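Local coordinates for cytochrome P450 (Bacillus megaterium, PDB 5L92), which binds heme and the steroid corticosterone and oxidises steroids, probably as a monooxygenase of the cytochrome P450 family, at residues A291-V296 with H312-M317; L129-I134 with L399-V404; Y197-I202 with E231-S236. All coordinates share one frame; numbering follows the deposited sequence.

Contact 1: residues A291-V296 with H312-M317; sequences ALHRIV and HVVPWM. With HEM (protoporphyrin IX containing Fe), chain C.
Arg294 and Val313 form an antiparallel hydrogen-bonded pair between strands 294-296 and 312-315 (Arg294 N to Val313 O 3.0 Å, Val313 N to Arg294 O 2.9 Å), and Leu292 N to Pro315 O, 3.1 Å, continues the pairing. Beside it, Ile295 and His312 point the same way. Ile295 CD1 lies over one imidazole face, offset toward the rim, 3.4 Å from the His312 ring centroid. Ala291 CB lies over the six-membered ring of Trp316, 3.9 Å from its centroid, and Val314 CG1 meets the same indole face; Trp316 NE1 bonds to Asp48. The strands are beta1-4 and beta1-3 of P450 beta sheet 1, flanked by strands 65-66 and 46-49. From this sheet Arg294 reaches the heme, its chain bent where chi2 (-68°) turns CD. The guanidinium meets a propionate edge-on: Arg294 NH1 to heme O2A is 3.0 Å, NH2 to O1A 2.9 Å and nearly straight. NH1 also gives a hydrogen to His293 O, 3.1 Å away and above that carbonyl's plane, so three bonds fix the group's rotation. Arg69 NH2 lies near Arg294 NH1, like charges that the propionate probably helps offset. Leu292 CG and CD1 meet Met317 SD and CE, with CD1 also against heme O1A.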
loop_
_atom_site.group_PDB
_atom_site.type_symbol
_atom_site.label_atom_id
_atom_site.label_comp_id
_atom_site.label_asym_id
_atom_site.label_seq_id
_atom_site.Cartn_x
_atom_site.Cartn_y
_atom_site.Cartn_z
ATOM N N ALA A 291 -3.375 -5.543 -6.862
ATOM C CA ALA A 291 -4.705 -6.143 -6.931
ATOM C C ALA A 291 -5.319 -6.138 -5.534
ATOM O O ALA A 291 -4.623 -5.993 -4.538
ATOM C CB ALA A 291 -4.636 -7.587 -7.467
ATOM N N LEU A 292 -6.632 -6.328 -5.488
ATOM C CA LEU A 292 -7.415 -6.396 -4.265
ATOM C C LEU A 292 -8.281 -7.654 -4.322
ATOM O O LEU A 292 -8.190 -8.449 -5.271
ATOM C CB LEU A 292 -8.264 -5.120 -4.117
ATOM C CG LEU A 292 -7.419 -3.847 -4.004
ATOM C CD1 LEU A 292 -8.256 -2.582 -4.090
ATOM C CD2 LEU A 292 -6.693 -3.903 -2.674
ATOM N N HIS A 293 -9.121 -7.839 -3.302
ATOM C CA HIS A 293 -10.015 -8.990 -3.224
ATOM C C HIS A 293 -11.418 -8.524 -2.896
ATOM O O HIS A 293 -11.595 -7.587 -2.126
ATOM C CB HIS A 293 -9.566 -9.997 -2.161
ATOM C CG HIS A 293 -8.379 -10.812 -2.564
ATOM N ND1 HIS A 293 -7.091 -10.326 -2.525
ATOM C CD2 HIS A 293 -8.289 -12.080 -3.037
ATOM C CE1 HIS A 293 -6.258 -11.259 -2.943
ATOM N NE2 HIS A 293 -6.959 -12.333 -3.262
ATOM N N ARG A 294 -12.400 -9.187 -3.488
ATOM C CA ARG A 294 -13.808 -8.982 -3.188
ATOM C C ARG A 294 -14.491 -10.348 -3.185
ATOM O O ARG A 294 -13.964 -11.334 -3.710
ATOM C CB ARG A 294 -14.490 -8.040 -4.185
ATOM C CG ARG A 294 -13.934 -6.569 -4.246
ATOM C CD ARG A 294 -14.258 -5.855 -2.974
ATOM N NE ARG A 294 -14.038 -4.398 -2.959
ATOM C CZ ARG A 294 -12.947 -3.799 -2.509
ATOM N NH1 ARG A 294 -11.891 -4.494 -2.096
ATOM N NH2 ARG A 294 -12.893 -2.491 -2.510
ATOM N N ILE A 295 -15.680 -10.381 -2.598
ATOM C CA ILE A 295 -16.533 -11.564 -2.516
ATOM C C ILE A 295 -17.852 -11.197 -3.150
ATOM O O ILE A 295 -18.443 -10.174 -2.797
ATOM C CB ILE A 295 -16.790 -12.004 -1.065
ATOM C CG1 ILE A 295 -15.491 -12.045 -0.259
ATOM C CG2 ILE A 295 -17.567 -13.331 -1.030
ATOM C CD1 ILE A 295 -14.661 -13.239 -0.508
ATOM N N VAL A 296 -18.343 -12.053 -4.035
ATOM C CA VAL A 296 -19.620 -11.785 -4.680
ATOM C C VAL A 296 -20.731 -12.009 -3.663
ATOM O O VAL A 296 -20.871 -13.103 -3.114
ATOM C CB VAL A 296 -19.815 -12.673 -5.913
ATOM C CG1 VAL A 296 -21.161 -12.374 -6.564
ATOM C CG2 VAL A 296 -18.660 -12.471 -6.867
ATOM N N HIS A 312 -14.888 -15.637 -5.039
ATOM C CA HIS A 312 -13.925 -14.553 -4.864
ATOM C C HIS A 312 -13.547 -13.922 -6.210
ATOM O O HIS A 312 -13.508 -14.595 -7.238
ATOM C CB HIS A 312 -12.651 -15.066 -4.178
ATOM C CG HIS A 312 -12.866 -15.593 -2.794
ATOM N ND1 HIS A 312 -14.116 -15.748 -2.236
ATOM C CD2 HIS A 312 -11.985 -16.036 -1.865
ATOM C CE1 HIS A 312 -13.997 -16.261 -1.024
ATOM N NE2 HIS A 312 -12.714 -16.437 -0.772
ATOM N N VAL A 313 -13.224 -12.624 -6.178
ATOM C CA VAL A 313 -12.871 -11.833 -7.353
ATOM C C VAL A 313 -11.580 -11.086 -7.044
ATOM O O VAL A 313 -11.410 -10.574 -5.936
ATOM C CB VAL A 313 -14.000 -10.837 -7.742
ATOM C CG1 VAL A 313 -13.667 -10.057 -9.004
ATOM C CG2 VAL A 313 -15.277 -11.548 -7.908
ATOM N N VAL A 314 -10.676 -11.027 -8.010
ATOM C CA VAL A 314 -9.404 -10.318 -7.843
ATOM C C VAL A 314 -9.308 -9.266 -8.941
ATOM O O VAL A 314 -9.000 -9.544 -10.088
ATOM C CB VAL A 314 -8.212 -11.304 -7.902
ATOM C CG1 VAL A 314 -6.871 -10.563 -7.749
ATOM C CG2 VAL A 314 -8.350 -12.357 -6.806
ATOM N N PRO A 315 -9.672 -8.008 -8.628
ATOM C CA PRO A 315 -9.423 -6.926 -9.586
ATOM C C PRO A 315 -7.960 -6.498 -9.557
ATOM O O PRO A 315 -7.399 -6.189 -8.505
ATOM C CB PRO A 315 -10.364 -5.815 -9.111
ATOM C CG PRO A 315 -10.553 -6.080 -7.640
ATOM C CD PRO A 315 -10.568 -7.588 -7.536
ATOM N N TRP A 316 -7.345 -6.499 -10.730
ATOM C CA TRP A 316 -5.927 -6.212 -10.879
ATOM C C TRP A 316 -5.738 -4.752 -11.294
ATOM O O TRP A 316 -5.649 -4.435 -12.481
ATOM C CB TRP A 316 -5.313 -7.153 -11.902
ATOM C CG TRP A 316 -5.207 -8.611 -11.418
ATOM C CD1 TRP A 316 -6.145 -9.588 -11.547
ATOM C CD2 TRP A 316 -4.098 -9.213 -10.745
ATOM N NE1 TRP A 316 -5.686 -10.768 -11.011
ATOM C CE2 TRP A 316 -4.428 -10.565 -10.509
ATOM C CE3 TRP A 316 -2.843 -8.751 -10.354
ATOM C CZ2 TRP A 316 -3.553 -11.456 -9.880
ATOM C CZ3 TRP A 316 -1.974 -9.621 -9.711
ATOM C CH2 TRP A 316 -2.334 -10.969 -9.476
ATOM N N MET A 317 -5.554 -3.869 -10.315
ATOM C CA MET A 317 -5.302 -2.479 -10.686
ATOM C C MET A 317 -4.029 -2.361 -11.523
ATOM O O MET A 317 -3.984 -1.569 -12.467
ATOM C CB MET A 317 -5.222 -1.586 -9.456
ATOM C CG MET A 317 -6.556 -1.523 -8.703
ATOM S SD MET A 317 -6.535 -2.682 -7.331
ATOM C CE MET A 317 -5.508 -1.704 -6.260
HETATM C CHA HEM C . -7.229 1.571 1.624
HETATM C CHB HEM C . -3.339 1.655 -1.340
HETATM C CHC HEM C . -0.858 4.265 1.844
HETATM C CHD HEM C . -4.540 3.734 4.943
HETATM C C1A HEM C . -6.390 1.418 0.527
HETATM C C2A HEM C . -6.767 0.816 -0.733
HETATM C C3A HEM C . -5.694 0.828 -1.538
HETATM C C4A HEM C . -4.606 1.464 -0.832
HETATM C CMA HEM C . -5.632 0.287 -2.980
HETATM C CAA HEM C . -8.164 0.232 -1.083
HETATM C CBA HEM C . -8.484 -1.034 -0.287
HETATM C CGA HEM C . -9.664 -1.779 -0.854
HETATM O O1A HEM C . -10.443 -1.215 -1.634
HETATM O O2A HEM C . -9.841 -2.971 -0.552
HETATM C C1B HEM C . -2.327 2.401 -0.785
HETATM C C2B HEM C . -1.084 2.820 -1.418
HETATM C C3B HEM C . -0.403 3.533 -0.505
HETATM C C4B HEM C . -1.189 3.572 0.713
HETATM C CMB HEM C . -0.690 2.515 -2.876
HETATM C CAB HEM C . 0.950 4.266 -0.617
HETATM C CBB HEM C . 1.466 4.674 -1.788
HETATM C C1C HEM C . -1.647 4.354 2.967
HETATM C C2C HEM C . -1.267 4.955 4.217
HETATM C C3C HEM C . -2.282 4.823 5.052
HETATM C C4C HEM C . -3.332 4.092 4.398
HETATM C CMC HEM C . 0.059 5.690 4.541
HETATM C CAC HEM C . -2.219 5.332 6.497
HETATM C CBC HEM C . -3.115 6.211 6.935
HETATM C C1D HEM C . -5.586 3.104 4.333
HETATM C C2D HEM C . -6.846 2.783 4.972
HETATM C C3D HEM C . -7.619 2.182 4.055
HETATM C C4D HEM C . -6.840 2.102 2.824
HETATM C CMD HEM C . -7.145 3.109 6.460
HETATM C CAD HEM C . -9.062 1.640 4.212
HETATM C CBD HEM C . -10.099 2.693 3.773
HETATM C CGD HEM C . -11.525 2.180 3.757
HETATM O O1D HEM C . -12.472 2.998 3.807
HETATM O O2D HEM C . -11.765 0.948 3.668
HETATM N NA HEM C . -5.063 1.819 0.454
HETATM N NB HEM C . -2.337 2.864 0.513
HETATM N NC HEM C . -2.917 3.824 3.118
HETATM N ND HEM C . -5.616 2.642 3.043
HETATM FE FE HEM C . -3.997 2.886 1.779
#

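Contact 2: residues L129-I134 with L399-V404; sequences LEDIDI and LIRKNV
Asp131 and Arg401 meet edge to edge, carboxylate and guanidinium only 8° from coplanar. Arg401 grips side-on with two nitrogens: NE bonds to Asp131 OD1 at 2.7 Å and NH2 to OD2, also at 2.7 Å, each oxygen using its syn lone pair. This two-pronged salt bridge holds both flat groups against rotation; the bend at chi3 of Arg401 (-67°) brings NE round to OD1. Glu130 CG approaches the guanidinium obliquely. On the same side of the sheet, Leu399 CD2 packs on Asp133 CB, 3.4 Å away, while Asp133 OD1 accepts from Leu398 N and caps the next helix at Val135 N. The backbones pair around Ile132 and Ile400, whose N and O atoms exchange two hydrogen bonds (Ile132 N to Ile400 O and Ile400 N to Ile132 O, both 2.8 Å). Lys402 N extends the pairing to Glu130 O, 3.0 Å and almost straight. The extended Lys402 side chain carries NZ to Leu129 O, modelled too short for its length to be trusted, and to Val126 O. Ile400, on the opposite face, meets Ile134 of the following helix, CG1 to CG1, at 3.6 Å. Strand 399-401 is the middle of three, between 131-133 and 377-378, an arrangement matching P450 beta sheet 3; Ile134 and Ile400 touch helix 247-260 at Ser252 and Met259, and Ile132 leans on helix 134-139.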
loop_
_atom_site.group_PDB
_atom_site.type_symbol
_atom_site.label_atom_id
_atom_site.label_comp_id
_atom_site.label_asym_id
_atom_site.label_seq_id
_atom_site.Cartn_x
_atom_site.Cartn_y
_atom_site.Cartn_z
ATOM N N LEU A 129 28.032 7.053 4.136
ATOM C CA LEU A 129 28.093 5.933 3.194
ATOM C C LEU A 129 28.078 6.439 1.751
ATOM O O LEU A 129 27.329 7.351 1.404
ATOM C CB LEU A 129 26.928 4.970 3.429
ATOM C CG LEU A 129 26.769 4.405 4.856
ATOM C CD1 LEU A 129 25.478 3.578 4.989
ATOM C CD2 LEU A 129 27.959 3.559 5.296
ATOM N N GLU A 130 28.936 5.866 0.926
ATOM C CA GLU A 130 28.903 6.166 -0.505
ATOM C C GLU A 130 27.763 5.403 -1.184
ATOM O O GLU A 130 27.167 5.896 -2.141
ATOM C CB GLU A 130 30.264 5.824 -1.125
ATOM C CG GLU A 130 30.426 6.155 -2.650
ATOM C CD GLU A 130 30.361 7.681 -2.969
ATOM O OE1 GLU A 130 30.440 8.511 -2.022
ATOM O OE2 GLU A 130 30.231 8.053 -4.175
ATOM N N ASP A 131 27.430 4.225 -0.669
ATOM C CA ASP A 131 26.397 3.347 -1.203
ATOM C C ASP A 131 25.361 3.112 -0.111
ATOM O O ASP A 131 25.722 2.735 1.007
ATOM C CB ASP A 131 26.995 2.008 -1.662
ATOM C CG ASP A 131 27.904 2.142 -2.886
ATOM O OD1 ASP A 131 27.685 3.051 -3.710
ATOM O OD2 ASP A 131 28.842 1.321 -3.028
ATOM N N ILE A 132 24.084 3.345 -0.420
ATOM C CA ILE A 132 23.025 3.207 0.576
ATOM C C ILE A 132 21.882 2.349 0.041
ATOM O O ILE A 132 21.632 2.274 -1.161
ATOM C CB ILE A 132 22.472 4.571 1.026
ATOM C CG1 ILE A 132 21.964 5.356 -0.174
ATOM C CG2 ILE A 132 23.559 5.375 1.758
ATOM C CD1 ILE A 132 21.297 6.657 0.190
ATOM N N ASP A 133 21.164 1.731 0.965
ATOM C CA ASP A 133 19.950 0.978 0.658
ATOM C C ASP A 133 18.756 1.920 0.816
ATOM O O ASP A 133 18.329 2.218 1.933
ATOM C CB ASP A 133 19.864 -0.239 1.568
ATOM C CG ASP A 133 18.646 -1.128 1.276
ATOM O OD1 ASP A 133 17.824 -0.790 0.421
ATOM O OD2 ASP A 133 18.518 -2.167 1.921
ATOM N N ILE A 134 18.218 2.403 -0.303
ATOM C CA ILE A 134 17.069 3.315 -0.283
ATOM C C ILE A 134 15.993 2.786 0.666
ATOM O O ILE A 134 15.305 3.561 1.350
ATOM C CB ILE A 134 16.484 3.518 -1.689
ATOM C CG1 ILE A 134 17.489 4.186 -2.634
ATOM C CG2 ILE A 134 15.238 4.360 -1.637
ATOM C CD1 ILE A 134 18.149 5.402 -2.075
ATOM N N LEU A 399 19.937 -0.972 -3.568
ATOM C CA LEU A 399 21.255 -0.406 -3.299
ATOM C C LEU A 399 21.619 0.595 -4.376
ATOM O O LEU A 399 21.649 0.263 -5.570
ATOM C CB LEU A 399 22.321 -1.491 -3.191
ATOM C CG LEU A 399 22.003 -2.528 -2.109
ATOM C CD1 LEU A 399 23.123 -3.561 -1.979
ATOM C CD2 LEU A 399 21.715 -1.860 -0.783
ATOM N N ILE A 400 21.897 1.823 -3.939
ATOM C CA ILE A 400 22.221 2.941 -4.807
ATOM C C ILE A 400 23.591 3.505 -4.421
ATOM O O ILE A 400 23.929 3.580 -3.235
ATOM C CB ILE A 400 21.121 4.018 -4.708
ATOM C CG1 ILE A 400 19.800 3.508 -5.290
ATOM C CG2 ILE A 400 21.560 5.305 -5.325
ATOM C CD1 ILE A 400 19.790 3.227 -6.737
ATOM N N ARG A 401 24.342 3.931 -5.416
ATOM C CA ARG A 401 25.608 4.592 -5.262
ATOM C C ARG A 401 25.329 6.080 -5.506
ATOM O O ARG A 401 24.780 6.454 -6.500
ATOM C CB ARG A 401 26.626 4.044 -6.238
ATOM C CG ARG A 401 27.883 4.862 -6.381
ATOM C CD ARG A 401 29.094 4.082 -6.800
ATOM N NE ARG A 401 29.482 3.164 -5.781
ATOM C CZ ARG A 401 30.495 2.352 -5.874
ATOM N NH1 ARG A 401 31.242 2.352 -6.921
ATOM N NH2 ARG A 401 30.762 1.559 -4.905
ATOM N N LYS A 402 25.707 6.921 -4.562
ATOM C CA LYS A 402 25.466 8.357 -4.630
ATOM C C LYS A 402 26.204 9.121 -5.698
ATOM O O LYS A 402 25.677 10.000 -6.262
ATOM C CB LYS A 402 25.796 9.016 -3.332
ATOM C CG LYS A 402 24.941 8.635 -2.187
ATOM C CD LYS A 402 25.646 8.972 -0.920
ATOM C CE LYS A 402 24.759 8.893 0.271
ATOM N NZ LYS A 402 25.541 9.155 1.481
ATOM N N ASN A 403 27.430 8.757 -5.952
ATOM C CA ASN A 403 28.251 9.403 -6.943
ATOM C C ASN A 403 28.515 10.886 -6.740
ATOM O O ASN A 403 28.529 11.644 -7.678
ATOM C CB ASN A 403 27.693 9.167 -8.328
ATOM C CG ASN A 403 27.886 7.768 -8.783
ATOM O OD1 ASN A 403 28.972 7.240 -8.761
ATOM N ND2 ASN A 403 26.822 7.150 -9.138
ATOM N N VAL A 404 28.731 11.285 -5.511
ATOM C CA VAL A 404 29.055 12.652 -5.244
ATOM C C VAL A 404 30.541 12.819 -5.545
ATOM O O VAL A 404 30.925 13.583 -6.399
ATOM C CB VAL A 404 28.835 13.017 -3.815
ATOM C CG1 VAL A 404 27.398 12.985 -3.476
ATOM C CG2 VAL A 404 29.624 12.114 -2.943
#

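Contact 3: residues Y197-I202 with E231-S236; sequences YFYRII and EIVGFS
Phe198 and Tyr199 each offer a ring face to the helix of Val233 and Ser236. In the first CH-pi contact Val233 CG2 stands over the centre of the Tyr199 ring, 3.8 Å from its centroid, the two side chains crossing at about a right angle. In the second, Ser236 CB lies over the Phe198 ring, 3.9 Å from the centroid and offset toward the CD1-CE1 rim; Tyr197 CD1 sits over the opposite face, so the phenyl is sandwiched. Apolar contacts add Phe198 CB against Val233 CG2 (3.9 Å) and Ile202 CD1 near Ile232 CG2 (4.4 Å); the approach of Ile202 CD1 to Val233 CG2 is too close to be reliable. Among hydrogen bonds, Ser236 OG, set beside its own backbone N by chi1 of -62°, donates to Ile232 O at 2.8 Å, while Ser236 N reaches that oxygen from the other side of the carbonyl plane. This turns the hydroxyl back on its own helix, while CB faces the ring. An alanine in place of Phe198 would probably open a gap between Tyr197 and Ser236, and Ile214, Ile237 and Leu240 would lose much of the side chain they touch. The short axes pass 9.5 Å apart at 117°, and helix 213-222 also packs against both segments. This is the crossing of the G helix over the long central helix that runs past the heme in the P450 fold.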
loop_
_atom_site.group_PDB
_atom_site.type_symbol
_atom_site.label_atom_id
_atom_site.label_comp_id
_atom_site.label_asym_id
_atom_site.label_seq_id
_atom_site.Cartn_x
_atom_site.Cartn_y
_atom_site.Cartn_z
ATOM N N TYR A 197 -0.720 -6.106 21.831
ATOM C CA TYR A 197 0.036 -4.859 21.864
ATOM C C TYR A 197 -0.903 -3.670 21.969
ATOM O O TYR A 197 -0.762 -2.828 22.864
ATOM C CB TYR A 197 0.912 -4.717 20.602
ATOM C CG TYR A 197 1.762 -3.474 20.619
ATOM C CD1 TYR A 197 1.278 -2.263 20.133
ATOM C CD2 TYR A 197 3.034 -3.504 21.160
ATOM C CE1 TYR A 197 2.041 -1.136 20.183
ATOM C CE2 TYR A 197 3.814 -2.388 21.203
ATOM C CZ TYR A 197 3.312 -1.193 20.725
ATOM O OH TYR A 197 4.077 -0.046 20.766
ATOM N N PHE A 198 -1.885 -3.579 21.069
ATOM C CA PHE A 198 -2.695 -2.370 21.051
ATOM C C PHE A 198 -3.737 -2.319 22.170
ATOM O O PHE A 198 -4.181 -1.229 22.531
ATOM C CB PHE A 198 -3.354 -2.198 19.678
ATOM C CG PHE A 198 -2.465 -1.476 18.690
ATOM C CD1 PHE A 198 -2.258 -0.112 18.803
ATOM C CD2 PHE A 198 -1.803 -2.174 17.699
ATOM C CE1 PHE A 198 -1.418 0.568 17.935
ATOM C CE2 PHE A 198 -0.974 -1.523 16.804
ATOM C CZ PHE A 198 -0.764 -0.150 16.916
ATOM N N TYR A 199 -4.155 -3.451 22.728
ATOM C CA TYR A 199 -5.001 -3.356 23.914
ATOM C C TYR A 199 -4.252 -2.715 25.066
ATOM O O TYR A 199 -4.823 -1.916 25.811
ATOM C CB TYR A 199 -5.529 -4.727 24.317
ATOM C CG TYR A 199 -6.752 -5.100 23.516
ATOM C CD1 TYR A 199 -7.915 -4.363 23.646
ATOM C CD2 TYR A 199 -6.747 -6.162 22.629
ATOM C CE1 TYR A 199 -9.032 -4.672 22.947
ATOM C CE2 TYR A 199 -7.885 -6.493 21.920
ATOM C CZ TYR A 199 -9.027 -5.737 22.088
ATOM O OH TYR A 199 -10.185 -5.992 21.392
ATOM N N ARG A 200 -2.963 -3.027 25.211
ATOM C CA ARG A 200 -2.156 -2.344 26.219
ATOM C C ARG A 200 -2.062 -0.849 25.922
ATOM O O ARG A 200 -2.362 -0.018 26.782
ATOM C CB ARG A 200 -0.774 -2.985 26.307
ATOM C CG ARG A 200 0.116 -2.413 27.402
ATOM C CD ARG A 200 1.400 -3.192 27.547
ATOM N NE ARG A 200 2.104 -3.405 26.294
ATOM C CZ ARG A 200 2.829 -2.487 25.663
ATOM N NH1 ARG A 200 2.952 -1.245 26.146
ATOM N NH2 ARG A 200 3.431 -2.815 24.529
ATOM N N ILE A 201 -1.720 -0.470 24.713
ATOM C CA ILE A 201 -1.676 0.927 24.358
ATOM C C ILE A 201 -2.972 1.662 24.737
ATOM O O ILE A 201 -2.959 2.745 25.254
ATOM C CB ILE A 201 -1.443 1.108 22.853
ATOM C CG1 ILE A 201 -0.152 0.471 22.419
ATOM C CG2 ILE A 201 -1.454 2.560 22.494
ATOM C CD1 ILE A 201 1.041 1.045 23.069
ATOM N N ILE A 202 -4.088 1.050 24.445
ATOM C CA ILE A 202 -5.386 1.621 24.728
ATOM C C ILE A 202 -5.541 1.903 26.238
ATOM O O ILE A 202 -5.967 2.961 26.634
ATOM C CB ILE A 202 -6.488 0.742 24.115
ATOM C CG1 ILE A 202 -6.400 0.768 22.605
ATOM C CG2 ILE A 202 -7.874 1.162 24.509
ATOM C CD1 ILE A 202 -7.266 -0.264 21.935
ATOM N N GLU A 231 -12.639 -2.235 17.771
ATOM C CA GLU A 231 -12.639 -1.465 16.529
ATOM C C GLU A 231 -11.488 -0.463 16.510
ATOM O O GLU A 231 -10.828 -0.282 15.476
ATOM C CB GLU A 231 -13.990 -0.785 16.348
ATOM C CG GLU A 231 -15.026 -1.730 15.731
ATOM C CD GLU A 231 -16.474 -1.227 15.797
ATOM O OE1 GLU A 231 -16.706 -0.104 16.286
ATOM O OE2 GLU A 231 -17.382 -1.964 15.357
ATOM N N ILE A 232 -11.185 0.138 17.661
ATOM C CA ILE A 232 -10.038 1.028 17.736
ATOM C C ILE A 232 -8.746 0.248 17.520
ATOM O O ILE A 232 -7.848 0.694 16.791
ATOM C CB ILE A 232 -10.040 1.789 19.079
ATOM C CG1 ILE A 232 -11.357 2.547 19.226
ATOM C CG2 ILE A 232 -8.809 2.741 19.171
ATOM C CD1 ILE A 232 -11.441 3.379 20.450
ATOM N N VAL A 233 -8.633 -0.929 18.139
ATOM C CA VAL A 233 -7.471 -1.784 17.911
ATOM C C VAL A 233 -7.348 -2.138 16.431
ATOM O O VAL A 233 -6.265 -2.057 15.851
ATOM C CB VAL A 233 -7.546 -3.038 18.800
ATOM C CG1 VAL A 233 -6.554 -4.119 18.357
ATOM C CG2 VAL A 233 -7.232 -2.649 20.236
ATOM N N GLY A 234 -8.457 -2.538 15.806
ATOM C CA GLY A 234 -8.410 -2.945 14.407
ATOM C C GLY A 234 -7.938 -1.822 13.486
ATOM O O GLY A 234 -7.103 -2.034 12.603
ATOM N N PHE A 235 -8.461 -0.612 13.686
ATOM C CA PHE A 235 -8.051 0.523 12.869
ATOM C C PHE A 235 -6.594 0.883 13.134
ATOM O O PHE A 235 -5.823 1.128 12.194
ATOM C CB PHE A 235 -8.992 1.704 13.137
ATOM C CG PHE A 235 -8.621 2.962 12.394
ATOM C CD1 PHE A 235 -9.013 3.155 11.071
ATOM C CD2 PHE A 235 -7.901 3.954 13.035
ATOM C CE1 PHE A 235 -8.660 4.323 10.384
ATOM C CE2 PHE A 235 -7.547 5.124 12.363
ATOM C CZ PHE A 235 -7.930 5.313 11.044
ATOM N N SER A 236 -6.181 0.850 14.398
ATOM C CA SER A 236 -4.791 1.130 14.725
ATOM C C SER A 236 -3.856 0.147 14.033
ATOM O O SER A 236 -2.819 0.548 13.483
ATOM C CB SER A 236 -4.615 1.107 16.237
ATOM O OG SER A 236 -5.414 2.132 16.796
#

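How the contacts relate
The three contacts are well separated: centres of contacts 1 and 3 lie about 28 Å apart, and the centre of contact 2 is about 38 Å from each. Along the chain, segment 129-134 comes first and pairs with 399-404 near the modelled C-terminus; the others fall in between, contact 3 finishing before contact 1 begins. Contacts 1 and 2 belong to separate sheets, the five-stranded and the three-stranded, on opposite sides of the chain's centre. Contact 3 is purely helical, yet its helix 229-245 leads almost directly into helix 247-260, which packs on contact 2. Contact 1 directly holds the heme; contact 2 ties in the C-terminal strand away from the annotated sites; contact 3 involves a helix whose later residues line the steroid pocket.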